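Local coordinates for protein pectate lyase (Pectobacterium carotovorum, PDB 4U4B) that probably cleaves polygalacturonate and methyl-esterified pectins within the chain by calcium-dependent elimination, giving oligosaccharides with unsaturated ends, at residues V47-Y52 with Y88-V93; R186-I191 with T208-V213; T134-G139 with I164-I169; T238-N243 with L269-A274; D22-M27 with S98-N103. All coordinates share one frame; numbering follows the deposited sequence.

Contact 1. Residues V47-Y52 with Y88-V93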
# COMPACT_ATOMS: atom_id res chain seq x y z
N VAL A 47 7.21 0.47 -20.95
CA VAL A 47 8.44 1.24 -20.88
C VAL A 47 8.22 2.65 -20.31
O VAL A 47 9.16 3.29 -19.86
CB VAL A 47 9.10 1.40 -22.27
CG1 VAL A 47 9.38 0.04 -22.89
CG2 VAL A 47 8.24 2.23 -23.19
N ARG A 48 6.98 3.12 -20.35
CA ARG A 48 6.62 4.45 -19.86
C ARG A 48 5.13 4.47 -19.56
O ARG A 48 4.37 3.65 -20.12
CB ARG A 48 6.97 5.54 -20.89
CG ARG A 48 6.61 6.99 -20.49
CD ARG A 48 6.94 8.02 -21.60
NE ARG A 48 5.84 8.31 -22.53
CZ ARG A 48 5.82 7.95 -23.82
NH1 ARG A 48 6.83 7.27 -24.35
NH2 ARG A 48 4.79 8.27 -24.57
N GLN A 49 4.70 5.39 -18.70
CA GLN A 49 3.28 5.58 -18.42
C GLN A 49 2.97 7.06 -18.37
O GLN A 49 3.76 7.86 -17.86
CB GLN A 49 2.87 4.92 -17.09
CG GLN A 49 3.24 3.46 -16.95
CD GLN A 49 2.80 2.90 -15.62
OE1 GLN A 49 1.68 2.41 -15.48
NE2 GLN A 49 3.68 2.97 -14.63
N ASP A 50 1.82 7.43 -18.93
CA ASP A 50 1.41 8.82 -18.96
C ASP A 50 0.18 9.01 -18.11
O ASP A 50 -0.78 8.24 -18.21
CB ASP A 50 1.10 9.27 -20.38
CG ASP A 50 2.33 9.39 -21.24
OD1 ASP A 50 3.38 9.87 -20.74
OD2 ASP A 50 2.24 9.00 -22.42
N VAL A 51 0.21 10.05 -17.29
CA VAL A 51 -0.95 10.44 -16.52
C VAL A 51 -1.59 11.68 -17.14
O VAL A 51 -0.93 12.70 -17.30
CB VAL A 51 -0.58 10.75 -15.05
CG1 VAL A 51 -1.81 11.15 -14.29
CG2 VAL A 51 0.10 9.55 -14.41
N TYR A 52 -2.87 11.55 -17.48
CA TYR A 52 -3.67 12.64 -18.01
C TYR A 52 -4.74 13.11 -17.04
O TYR A 52 -5.35 12.31 -16.31
CB TYR A 52 -4.36 12.22 -19.31
CG TYR A 52 -3.41 11.94 -20.44
CD1 TYR A 52 -3.02 12.95 -21.32
CD2 TYR A 52 -2.88 10.68 -20.61
CE1 TYR A 52 -2.13 12.69 -22.34
CE2 TYR A 52 -2.00 10.40 -21.63
CZ TYR A 52 -1.62 11.41 -22.49
OH TYR A 52 -0.74 11.13 -23.50
N TYR A 88 -9.38 11.70 -14.70
CA TYR A 88 -8.04 11.16 -14.91
C TYR A 88 -8.02 9.89 -15.78
O TYR A 88 -8.97 9.10 -15.77
CB TYR A 88 -7.37 10.82 -13.57
CG TYR A 88 -7.15 11.98 -12.63
CD1 TYR A 88 -8.15 12.40 -11.77
CD2 TYR A 88 -5.92 12.63 -12.57
CE1 TYR A 88 -7.95 13.44 -10.89
CE2 TYR A 88 -5.70 13.69 -11.69
CZ TYR A 88 -6.72 14.09 -10.85
OH TYR A 88 -6.51 15.12 -9.96
N TRP A 89 -6.90 9.70 -16.48
CA TRP A 89 -6.61 8.52 -17.28
C TRP A 89 -5.13 8.23 -17.15
O TRP A 89 -4.31 9.15 -17.07
CB TRP A 89 -6.93 8.73 -18.77
CG TRP A 89 -8.35 8.97 -19.08
CD1 TRP A 89 -9.27 8.04 -19.46
CD2 TRP A 89 -9.04 10.22 -19.05
NE1 TRP A 89 -10.49 8.63 -19.67
CE2 TRP A 89 -10.38 9.97 -19.41
CE3 TRP A 89 -8.67 11.53 -18.74
CZ2 TRP A 89 -11.34 10.98 -19.47
CZ3 TRP A 89 -9.62 12.53 -18.79
CH2 TRP A 89 -10.94 12.25 -19.16
N VAL A 90 -4.79 6.95 -17.14
CA VAL A 90 -3.40 6.53 -17.17
C VAL A 90 -3.21 5.67 -18.41
O VAL A 90 -3.95 4.72 -18.62
CB VAL A 90 -3.01 5.75 -15.90
CG1 VAL A 90 -1.65 5.12 -16.05
CG2 VAL A 90 -3.06 6.69 -14.68
N ASP A 91 -2.26 6.05 -19.26
CA ASP A 91 -1.94 5.28 -20.45
C ASP A 91 -0.59 4.61 -20.24
O ASP A 91 0.35 5.23 -19.76
CB ASP A 91 -1.88 6.17 -21.72
CG ASP A 91 -3.22 6.77 -22.09
OD1 ASP A 91 -4.23 6.41 -21.47
OD2 ASP A 91 -3.27 7.59 -23.02
N THR A 92 -0.51 3.33 -20.60
CA THR A 92 0.75 2.62 -20.59
C THR A 92 1.32 2.55 -22.01
O THR A 92 0.57 2.44 -22.99
CB THR A 92 0.59 1.19 -20.04
OG1 THR A 92 -0.21 0.43 -20.94
CG2 THR A 92 -0.09 1.20 -18.67
N VAL A 93 2.63 2.62 -22.13
CA VAL A 93 3.28 2.55 -23.43
C VAL A 93 4.30 1.41 -23.45
O VAL A 93 5.21 1.37 -22.64
CB VAL A 93 3.97 3.87 -23.78
CG1 VAL A 93 4.64 3.78 -25.15
CG2 VAL A 93 2.96 5.01 -23.73
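V47 and R48 both face V93, a classic beta bulge at one end of an otherwise regular antiparallel pairing. The V93 carbonyl takes a nearly linear bond from V47 N (2.8 Å to V93 O) and a weak one from R48 N (3.4 Å to V93 O), while V93 N returns a bond to R48 O. Beyond the bulge D50 pairs with D91 and Y52 with W89, each through two reciprocal backbone bonds. R48 stands with CG anti to the backbone N (chi1 179°) and bends at chi3 (92°), which lays its guanidinium beside V93: CG2 of V93 sits over one face near the rim, 3.8 Å from R48 NH2. In the guanidinium plane R48 NE makes a long, weak salt bridge to D50 OD1 (3.4 Å), and that same oxygen is also held by K64. Further along this face the Y52 and D91 side chains cross at about a right angle, with ring and carboxylate planes 47° apart and Y52 CE2 3.4 Å from D91 OD2. On the other face Q49 and T92 run side by side, Q49 OE1 lying 3.8 Å from T92 CG2; W39, N69 and D72 take up the polar end of the glutamine. V51 CG2 meets V90 CG2 at 4.3 Å. Three strands facing four, in this order, are consistent with a fibronectin type III-like sandwich. Strands 46-54 and 87-94 are the central pair of its four-stranded sheet, flanked by 63-68 and 99-106, while V51, Y88 and V90 pack against strand 35-41 of the facing sheet.

Contact 2. Residues R186-I191 with T208-V213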
# COMPACT_ATOMS: atom_id res chain seq x y z
N ARG A 186 -0.22 -11.65 -3.37
CA ARG A 186 0.00 -10.42 -4.13
C ARG A 186 -1.21 -9.52 -3.94
O ARG A 186 -2.35 -9.96 -4.09
CB ARG A 186 0.27 -10.74 -5.59
CG ARG A 186 0.84 -9.60 -6.41
CD ARG A 186 1.52 -10.13 -7.66
NE ARG A 186 1.71 -9.08 -8.65
CZ ARG A 186 2.89 -8.62 -9.06
NH1 ARG A 186 4.01 -9.12 -8.56
NH2 ARG A 186 2.94 -7.65 -9.97
N ILE A 187 -0.97 -8.28 -3.54
CA ILE A 187 -2.05 -7.35 -3.23
C ILE A 187 -1.88 -6.10 -4.09
O ILE A 187 -1.04 -5.24 -3.81
CB ILE A 187 -2.06 -7.00 -1.74
CG1 ILE A 187 -2.15 -8.26 -0.88
CG2 ILE A 187 -3.18 -6.02 -1.41
CD1 ILE A 187 -2.03 -8.00 0.59
N GLU A 188 -2.68 -6.03 -5.15
CA GLU A 188 -2.48 -5.02 -6.20
C GLU A 188 -3.58 -3.97 -6.21
O GLU A 188 -4.75 -4.30 -6.18
CB GLU A 188 -2.39 -5.68 -7.57
CG GLU A 188 -1.51 -6.94 -7.62
CD GLU A 188 -1.49 -7.59 -9.01
OE1 GLU A 188 -2.18 -7.10 -9.95
OE2 GLU A 188 -0.76 -8.59 -9.18
N ASN A 189 -3.17 -2.71 -6.24
CA ASN A 189 -4.10 -1.58 -6.31
C ASN A 189 -5.23 -1.69 -5.29
O ASN A 189 -6.41 -1.75 -5.63
CB ASN A 189 -4.67 -1.48 -7.72
CG ASN A 189 -5.53 -0.26 -7.92
OD1 ASN A 189 -5.41 0.72 -7.19
ND2 ASN A 189 -6.41 -0.32 -8.90
N VAL A 190 -4.86 -1.74 -4.02
CA VAL A 190 -5.86 -1.70 -2.96
C VAL A 190 -5.77 -0.35 -2.28
O VAL A 190 -4.69 0.12 -1.96
CB VAL A 190 -5.64 -2.83 -1.95
CG1 VAL A 190 -6.50 -2.62 -0.73
CG2 VAL A 190 -5.95 -4.17 -2.61
N ILE A 191 -6.92 0.30 -2.11
CA ILE A 191 -6.97 1.56 -1.37
C ILE A 191 -7.54 1.32 0.03
O ILE A 191 -8.73 1.05 0.20
CB ILE A 191 -7.80 2.60 -2.12
CG1 ILE A 191 -7.18 2.84 -3.51
CG2 ILE A 191 -7.89 3.88 -1.32
CD1 ILE A 191 -7.75 4.00 -4.28
N THR A 208 3.53 -9.39 -1.48
CA THR A 208 3.93 -8.30 -2.36
C THR A 208 2.82 -7.28 -2.48
O THR A 208 1.70 -7.62 -2.85
CB THR A 208 4.30 -8.83 -3.77
OG1 THR A 208 5.33 -9.81 -3.63
CG2 THR A 208 4.80 -7.68 -4.70
N ILE A 209 3.16 -6.03 -2.17
CA ILE A 209 2.26 -4.90 -2.30
C ILE A 209 2.60 -4.14 -3.57
O ILE A 209 3.72 -3.64 -3.70
CB ILE A 209 2.36 -3.95 -1.10
CG1 ILE A 209 2.30 -4.74 0.22
CG2 ILE A 209 1.29 -2.86 -1.17
CD1 ILE A 209 0.99 -5.47 0.45
N VAL A 210 1.66 -4.08 -4.51
CA VAL A 210 1.91 -3.43 -5.79
C VAL A 210 1.03 -2.20 -5.92
O VAL A 210 -0.17 -2.32 -6.17
CB VAL A 210 1.63 -4.37 -6.99
CG1 VAL A 210 2.22 -3.76 -8.28
CG2 VAL A 210 2.21 -5.76 -6.75
N GLY A 211 1.64 -1.03 -5.76
CA GLY A 211 0.89 0.21 -5.70
C GLY A 211 -0.13 0.19 -4.57
O GLY A 211 0.05 -0.52 -3.58
N GLY A 212 -1.19 0.96 -4.72
CA GLY A 212 -2.20 1.04 -3.68
C GLY A 212 -1.95 2.24 -2.78
O GLY A 212 -0.88 2.85 -2.82
N VAL A 213 -2.95 2.58 -1.97
CA VAL A 213 -2.88 3.75 -1.12
C VAL A 213 -3.38 3.38 0.27
O VAL A 213 -4.38 2.67 0.40
CB VAL A 213 -3.72 4.90 -1.71
CG1 VAL A 213 -3.79 6.06 -0.76
CG2 VAL A 213 -3.14 5.34 -3.06
O HOH W 1 -2.21 -2.50 -3.20
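V210 lays its CG2 methyl over the centre of the R186 guanidinium, 3.7 Å from R186 CZ, and its flank runs alongside E188, whose CG is 4.0 Å from V210 CG2. On the other side of the strands I187 and I209 lie parallel, with I187 CD1 3.9 Å from I209 CD1. Around these side chains the backbones bond in parallel register: I187 N to T208 O, V210 N to I187 O, and N189 N to V210 O. E188 fixes the rotation of the guanidinium. Its OE2 accepts from R186 NE at 2.6 Å, exactly in the guanidinium plane but 35° out of its own carboxylate plane, on the anti side. These are successive coils of the right-handed parallel beta-helix of pectate lyases, and both chains turn a corner here, at N189 and at G211-G212. The corner interrupts the pairing until V213 N reaches V190 O (3.0 Å). G212 CA comes within 3.2 Å of V190 O, with no side chain between the chains. One water fills the break, donating to I187 O and G211 O and accepting from V190 N at 2.9 Å. Past the corner I191 CG2 packs on V213 CB. N189 CB is directed away from 208-213, and its amide bonds elsewhere: OD1 to S38 OG in the N-terminal domain, and ND2 to OD1 of N166, the asparagine at the equivalent corner of the preceding coil.

Contact 3. Residues T134-G139 with I164-I169; sequences TVDCGG and IKNLRI
V135 and C137 close on I164 where two coils of the parallel beta-helix begin to stack, the dense side of the contact. C137 SG touches I164 CD1 at 3.5 Å, V135 CG2 meets I164 CG1 at 3.8 Å, and L167 CD1 lies against C137 CB. The disulfide to C124 leaves from here. Parallel backbone bonds join K165 N to V135 O and C137 N to K165 O before the coil corner at N166, where G139 N donates to N166 O. On the opposite face the packing is looser: the K165 chain bends at chi3, and its NZ stays 4.5 Å from D136 OD2, beyond a salt bridge; K118 pairs with that oxygen. D136 OD1 accepts G138 N (2.9 Å), an Asx turn, and N166 ND2 (3.0 Å), the two donors arriving from opposite faces of the carboxylate, whose plane is 59° from that of the amide. N189 of the next coil holds N166 OD1. At the far end R168, salt-bridged to E193, has its side chain about 8 Å from that of D194, a calcium ligand. There a water donates to G139 O (3.0 Å) and accepts from R168 NH2 (3.1 Å) at the guanidinium edge.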
# COMPACT_ATOMS: atom_id res chain seq x y z
N THR A 134 -6.38 -15.75 -8.47
CA THR A 134 -6.41 -14.30 -8.60
C THR A 134 -7.86 -13.81 -8.61
O THR A 134 -8.66 -14.24 -9.45
CB THR A 134 -5.72 -13.85 -9.90
OG1 THR A 134 -4.33 -14.19 -9.84
CG2 THR A 134 -5.86 -12.36 -10.11
N VAL A 135 -8.21 -12.91 -7.68
CA VAL A 135 -9.51 -12.25 -7.79
C VAL A 135 -9.37 -10.75 -8.06
O VAL A 135 -8.50 -10.06 -7.49
CB VAL A 135 -10.39 -12.46 -6.53
CG1 VAL A 135 -10.83 -13.94 -6.43
CG2 VAL A 135 -9.67 -12.02 -5.27
N ASP A 136 -10.21 -10.27 -8.96
CA ASP A 136 -10.33 -8.86 -9.30
C ASP A 136 -11.61 -8.33 -8.66
O ASP A 136 -12.71 -8.77 -9.01
CB ASP A 136 -10.34 -8.69 -10.83
CG ASP A 136 -10.36 -7.24 -11.28
OD1 ASP A 136 -10.69 -6.33 -10.48
OD2 ASP A 136 -10.07 -7.01 -12.47
N CYS A 137 -11.49 -7.41 -7.71
CA CYS A 137 -12.67 -6.94 -6.99
C CYS A 137 -13.35 -5.74 -7.67
O CYS A 137 -14.36 -5.23 -7.19
CB CYS A 137 -12.30 -6.60 -5.54
SG CYS A 137 -11.87 -8.06 -4.58
N GLY A 138 -12.80 -5.30 -8.80
CA GLY A 138 -13.49 -4.35 -9.66
C GLY A 138 -13.82 -3.02 -9.02
O GLY A 138 -14.77 -2.35 -9.43
N GLY A 139 -13.04 -2.62 -8.02
CA GLY A 139 -13.21 -1.31 -7.41
C GLY A 139 -14.28 -1.19 -6.32
O GLY A 139 -14.56 -0.07 -5.86
N ILE A 164 -5.08 -10.60 -4.93
CA ILE A 164 -6.27 -9.76 -5.00
C ILE A 164 -5.95 -8.41 -5.66
O ILE A 164 -4.89 -7.81 -5.42
CB ILE A 164 -6.91 -9.54 -3.61
CG1 ILE A 164 -8.25 -8.83 -3.77
CG2 ILE A 164 -5.99 -8.77 -2.67
CD1 ILE A 164 -9.10 -8.93 -2.56
N LYS A 165 -6.86 -7.94 -6.52
CA LYS A 165 -6.69 -6.71 -7.28
C LYS A 165 -7.87 -5.76 -7.14
O LYS A 165 -9.02 -6.20 -7.08
CB LYS A 165 -6.49 -7.02 -8.77
CG LYS A 165 -5.32 -7.92 -9.11
CD LYS A 165 -5.05 -7.91 -10.62
CE LYS A 165 -6.28 -8.23 -11.41
NZ LYS A 165 -5.90 -8.69 -12.78
N ASN A 166 -7.59 -4.46 -7.11
CA ASN A 166 -8.60 -3.42 -7.28
C ASN A 166 -9.72 -3.44 -6.23
O ASN A 166 -10.88 -3.75 -6.54
CB ASN A 166 -9.22 -3.52 -8.68
CG ASN A 166 -8.16 -3.60 -9.76
OD1 ASN A 166 -7.15 -2.91 -9.70
ND2 ASN A 166 -8.38 -4.46 -10.75
N LEU A 167 -9.36 -3.10 -5.00
CA LEU A 167 -10.29 -3.17 -3.88
C LEU A 167 -10.17 -1.93 -3.02
O LEU A 167 -9.07 -1.49 -2.70
CB LEU A 167 -10.04 -4.42 -3.03
CG LEU A 167 -10.88 -4.54 -1.75
CD1 LEU A 167 -12.31 -4.91 -2.10
CD2 LEU A 167 -10.29 -5.59 -0.81
N ARG A 168 -11.31 -1.37 -2.65
CA ARG A 168 -11.36 -0.27 -1.69
C ARG A 168 -11.82 -0.85 -0.33
O ARG A 168 -12.76 -1.66 -0.28
CB ARG A 168 -12.30 0.82 -2.20
CG ARG A 168 -12.40 2.07 -1.37
CD ARG A 168 -13.25 3.14 -2.07
NE ARG A 168 -12.82 3.38 -3.45
CZ ARG A 168 -12.09 4.42 -3.85
NH1 ARG A 168 -11.67 5.33 -2.97
NH2 ARG A 168 -11.74 4.55 -5.13
N ILE A 169 -11.14 -0.48 0.75
CA ILE A 169 -11.45 -1.03 2.07
C ILE A 169 -11.84 0.10 3.00
O ILE A 169 -11.08 1.04 3.19
CB ILE A 169 -10.25 -1.78 2.64
CG1 ILE A 169 -10.02 -3.07 1.85
CG2 ILE A 169 -10.45 -2.06 4.14
CD1 ILE A 169 -8.76 -3.81 2.23
O HOH W 2 -13.47 2.57 -6.75

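Contact 4. Residues T238-N243 with L269-A274. Unlike the reference sequence in segment 238-243: N243 (reference Lys).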
# COMPACT_ATOMS: atom_id res chain seq x y z
N THR A 238 8.39 -9.39 2.82
CA THR A 238 7.42 -8.46 2.26
C THR A 238 8.12 -7.57 1.22
O THR A 238 9.20 -7.02 1.46
CB THR A 238 6.75 -7.58 3.34
OG1 THR A 238 6.02 -8.42 4.23
CG2 THR A 238 5.77 -6.58 2.70
N ILE A 239 7.48 -7.45 0.06
CA ILE A 239 7.99 -6.65 -1.04
C ILE A 239 7.02 -5.51 -1.31
O ILE A 239 5.84 -5.73 -1.56
CB ILE A 239 8.17 -7.46 -2.33
CG1 ILE A 239 9.20 -8.58 -2.13
CG2 ILE A 239 8.58 -6.55 -3.49
CD1 ILE A 239 9.36 -9.48 -3.34
N VAL A 240 7.54 -4.29 -1.26
CA VAL A 240 6.74 -3.11 -1.48
C VAL A 240 7.18 -2.51 -2.81
O VAL A 240 8.34 -2.12 -2.95
CB VAL A 240 6.91 -2.09 -0.34
CG1 VAL A 240 6.05 -0.85 -0.56
CG2 VAL A 240 6.59 -2.75 0.99
N GLN A 241 6.27 -2.46 -3.78
CA GLN A 241 6.63 -1.91 -5.10
C GLN A 241 5.49 -1.11 -5.72
O GLN A 241 4.39 -1.03 -5.17
CB GLN A 241 7.05 -3.02 -6.04
CG GLN A 241 5.92 -3.91 -6.45
CD GLN A 241 6.39 -5.15 -7.15
OE1 GLN A 241 6.11 -5.35 -8.33
NE2 GLN A 241 7.10 -6.00 -6.42
N GLY A 242 5.76 -0.51 -6.88
CA GLY A 242 4.75 0.27 -7.56
C GLY A 242 4.41 1.57 -6.85
O GLY A 242 3.35 2.14 -7.05
N ASN A 243 5.32 2.05 -6.00
CA ASN A 243 5.13 3.32 -5.31
C ASN A 243 3.86 3.34 -4.45
O ASN A 243 3.13 4.33 -4.40
CB ASN A 243 5.10 4.48 -6.33
CG ASN A 243 5.37 5.84 -5.68
OD1 ASN A 243 5.95 5.92 -4.59
ND2 ASN A 243 4.95 6.91 -6.35
N LEU A 269 12.30 -7.29 4.53
CA LEU A 269 11.56 -6.27 3.81
C LEU A 269 12.37 -5.82 2.62
O LEU A 269 13.57 -5.55 2.74
CB LEU A 269 11.24 -5.08 4.72
CG LEU A 269 10.74 -3.79 4.04
CD1 LEU A 269 9.38 -3.99 3.36
CD2 LEU A 269 10.64 -2.65 5.04
N THR A 270 11.73 -5.74 1.47
CA THR A 270 12.33 -5.03 0.35
C THR A 270 11.35 -3.98 -0.13
O THR A 270 10.25 -4.29 -0.59
CB THR A 270 12.70 -5.95 -0.83
OG1 THR A 270 13.49 -7.04 -0.36
CG2 THR A 270 13.49 -5.15 -1.91
N ILE A 271 11.75 -2.73 -0.01
CA ILE A 271 10.98 -1.67 -0.61
C ILE A 271 11.63 -1.33 -1.93
O ILE A 271 12.78 -0.88 -1.96
CB ILE A 271 10.90 -0.44 0.30
CG1 ILE A 271 9.98 -0.74 1.49
CG2 ILE A 271 10.38 0.77 -0.49
CD1 ILE A 271 9.73 0.45 2.38
N ILE A 272 10.92 -1.59 -3.03
CA ILE A 272 11.41 -1.24 -4.36
C ILE A 272 11.04 0.21 -4.65
O ILE A 272 11.83 0.95 -5.23
CB ILE A 272 10.85 -2.19 -5.45
CG1 ILE A 272 11.30 -3.62 -5.17
CG2 ILE A 272 11.31 -1.75 -6.85
CD1 ILE A 272 10.58 -4.66 -6.00
N SER A 273 9.84 0.62 -4.25
CA SER A 273 9.47 2.03 -4.22
C SER A 273 8.27 2.24 -3.35
O SER A 273 7.39 1.37 -3.26
CB SER A 273 9.17 2.59 -5.62
OG SER A 273 8.22 1.80 -6.28
N ALA A 274 8.23 3.39 -2.70
CA ALA A 274 7.11 3.74 -1.85
C ALA A 274 7.10 5.24 -1.59
O ALA A 274 8.15 5.89 -1.66
CB ALA A 274 7.17 2.97 -0.53
O HOH W 3 8.05 -0.76 -8.50
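V240 is gripped along its whole length by the 269-274 segment. Its CB sits 3.8 Å from I271 CG1, the two side chains lying side by side and pointing the same way. With CG1 anti to the backbone N (chi1 -179°), the two methyls spread along the neighbouring coil: CG1 goes forward to A274 CB (4.0 Å) and the S273 carbonyl, and CG2 goes back to L269 CD1 (3.9 Å). Both backbone polar atoms of V240 bond the same segment. V240 N bonds T270 O, while V240 O receives a short bond from I272 N (2.6 Å) and a weak one from S273 N (3.4 Å). That fork marks the end of regular parallel pairing, which began with T270 N on T238 O. On the other face I239 CG2 meets I272 CD1 at 3.7 Å, and Q241 CB and NE2 both touch that same CD1. Where the chain turns, S273 takes over. Its OG, lodged between the backbone N and the carbonyl carbon, accepts N243 N at 2.9 Å through a bent bond (134°). A water accepts from G242 N beside it. N243 OD1 comes close to A274 C and bonds T275 OG1. The two strands occupy equivalent places in consecutive coils of the parallel beta-helix. Strand 206-210 borders 236-241 on one side and 293-301 borders 267-271 on the other, while in the helix interior V240 packs on L229 of strand 227-231, and L269 and I271 on W254 and L253 of strand 252-256.

Contact 5. Residues D22-M27 with S98-N103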
# COMPACT_ATOMS: atom_id res chain seq x y z
N ASP A 22 -5.88 -6.75 -22.97
CA ASP A 22 -5.28 -6.15 -21.78
C ASP A 22 -6.08 -4.95 -21.33
O ASP A 22 -6.89 -4.41 -22.08
CB ASP A 22 -3.84 -5.73 -22.05
CG ASP A 22 -2.93 -6.91 -22.27
OD1 ASP A 22 -1.71 -6.69 -22.43
OD2 ASP A 22 -3.44 -8.05 -22.29
N ASP A 23 -5.83 -4.51 -20.10
CA ASP A 23 -6.52 -3.36 -19.55
C ASP A 23 -5.80 -2.79 -18.32
O ASP A 23 -4.93 -3.44 -17.73
CB ASP A 23 -7.95 -3.73 -19.19
CG ASP A 23 -8.05 -5.08 -18.52
OD1 ASP A 23 -8.30 -6.09 -19.23
OD2 ASP A 23 -7.86 -5.14 -17.29
N THR A 24 -6.19 -1.58 -17.94
CA THR A 24 -5.64 -0.92 -16.77
C THR A 24 -6.82 -0.44 -15.97
O THR A 24 -7.68 0.26 -16.50
CB THR A 24 -4.71 0.26 -17.12
OG1 THR A 24 -3.59 -0.22 -17.88
CG2 THR A 24 -4.21 0.92 -15.87
N MET A 25 -6.87 -0.88 -14.72
CA MET A 25 -7.94 -0.52 -13.80
C MET A 25 -7.46 0.60 -12.86
O MET A 25 -6.63 0.37 -11.99
CB MET A 25 -8.40 -1.74 -13.01
CG MET A 25 -9.80 -1.62 -12.48
SD MET A 25 -9.91 -0.61 -11.00
CE MET A 25 -11.69 -0.39 -10.95
N LEU A 26 -8.03 1.78 -13.04
CA LEU A 26 -7.63 3.01 -12.37
C LEU A 26 -8.66 3.38 -11.30
O LEU A 26 -9.86 3.39 -11.57
CB LEU A 26 -7.47 4.16 -13.40
CG LEU A 26 -7.09 5.55 -12.88
CD1 LEU A 26 -5.72 5.54 -12.17
CD2 LEU A 26 -7.08 6.63 -13.99
N MET A 27 -8.19 3.69 -10.11
CA MET A 27 -9.04 4.19 -9.04
C MET A 27 -8.42 5.43 -8.48
O MET A 27 -7.24 5.64 -8.65
CB MET A 27 -9.19 3.16 -7.91
CG MET A 27 -9.59 1.78 -8.37
SD MET A 27 -10.14 0.75 -7.00
CE MET A 27 -8.63 0.38 -6.14
N SER A 98 2.96 -0.09 -28.77
CA SER A 98 1.53 -0.14 -28.45
C SER A 98 1.20 0.65 -27.18
O SER A 98 2.06 0.88 -26.33
CB SER A 98 1.04 -1.58 -28.33
OG SER A 98 1.75 -2.28 -27.34
N VAL A 99 -0.06 1.08 -27.08
CA VAL A 99 -0.56 1.89 -25.98
C VAL A 99 -1.86 1.32 -25.41
O VAL A 99 -2.77 0.98 -26.16
CB VAL A 99 -0.83 3.35 -26.42
CG1 VAL A 99 -1.18 4.22 -25.21
CG2 VAL A 99 0.38 3.92 -27.14
N LEU A 100 -1.93 1.21 -24.08
CA LEU A 100 -3.16 0.89 -23.37
C LEU A 100 -3.72 2.15 -22.72
O LEU A 100 -2.97 2.94 -22.17
CB LEU A 100 -2.93 -0.16 -22.28
CG LEU A 100 -3.21 -1.63 -22.55
CD1 LEU A 100 -3.46 -2.35 -21.23
CD2 LEU A 100 -4.39 -1.83 -23.51
N LYS A 101 -5.03 2.31 -22.79
CA LYS A 101 -5.72 3.39 -22.12
C LYS A 101 -6.54 2.82 -20.97
O LYS A 101 -7.26 1.85 -21.16
CB LYS A 101 -6.62 4.14 -23.11
CG LYS A 101 -7.30 5.38 -22.54
CD LYS A 101 -8.50 5.81 -23.39
CE LYS A 101 -8.13 5.91 -24.88
NZ LYS A 101 -6.93 6.77 -25.12
N SER A 102 -6.41 3.41 -19.79
CA SER A 102 -7.20 3.00 -18.64
C SER A 102 -8.64 3.48 -18.73
O SER A 102 -8.96 4.35 -19.55
CB SER A 102 -6.58 3.56 -17.35
OG SER A 102 -7.01 4.90 -17.15
N ASN A 103 -9.50 2.91 -17.89
CA ASN A 103 -10.80 3.53 -17.65
C ASN A 103 -10.61 4.94 -17.10
O ASN A 103 -9.59 5.23 -16.45
CB ASN A 103 -11.60 2.71 -16.65
CG ASN A 103 -10.94 2.67 -15.29
OD1 ASN A 103 -9.99 1.92 -15.09
ND2 ASN A 103 -11.40 3.51 -14.37
O HOH W 4 -3.17 2.01 -19.28
O HOH W 5 -7.97 -0.50 -19.84
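The first and last strands of the N-terminal fibronectin type III-like sandwich, edge strands of its two sheets, meet where the N103 amide docks on L26. N103 bonds both backbone polar atoms of L26: OD1 accepts L26 N at 2.8 Å on a lone pair, and ND2 gives to L26 O at 3.2 Å. Both bonds are nearly straight, and L26 O lies in the amide plane, so the side chain stands in for a strand partner. N103 adopts chi1 64°, its CG between the backbone N and the carbonyl carbon, which carries the amide across to L26. Next to it S102 CB packs on T24 CB at 3.8 Å, and S102 OG, which donates to N103 O, also accepts V90 N. Where the backbones spread apart, water mediates: one accepts from T24 N (2.8 Å) and donates to K101 O (2.8 Å), and another bridges T24 OG1, itself bonded to T41, weakly to L100 O. L100 CD1 reaches the chain start, 3.5 Å from D22 CB. Strand 24-30 pairs with 35-41, and 99-106 with 87-94. L26 fills the space between the sheets against L37, W39 and V90, while M25 and M27 point out onto N189 of strand 185-192, joining this domain to the beta-helix.

Contacts 1 and 5 belong to the N-terminal sandwich, contacts 2, 3 and 4 to successive coils of the beta-helix. Contacts 1 and 2 are largely buried, and the other three only partly. Strands 87-94 and 99-106 are neighbours in one sheet, so contacts 1 and 5 touch through T92 N with L100 O and S102 N with V90 O. In the same way contacts 3, 2 and 4 follow one another down the helix, I191 N bonding L167 O and I209 N bonding I239 O. Antiparallel backbone bonds dominate contact 1, parallel ones contacts 2 to 4, and an amide and waters contact 5, whose M25 and M27 also rest on contacts 2 and 3.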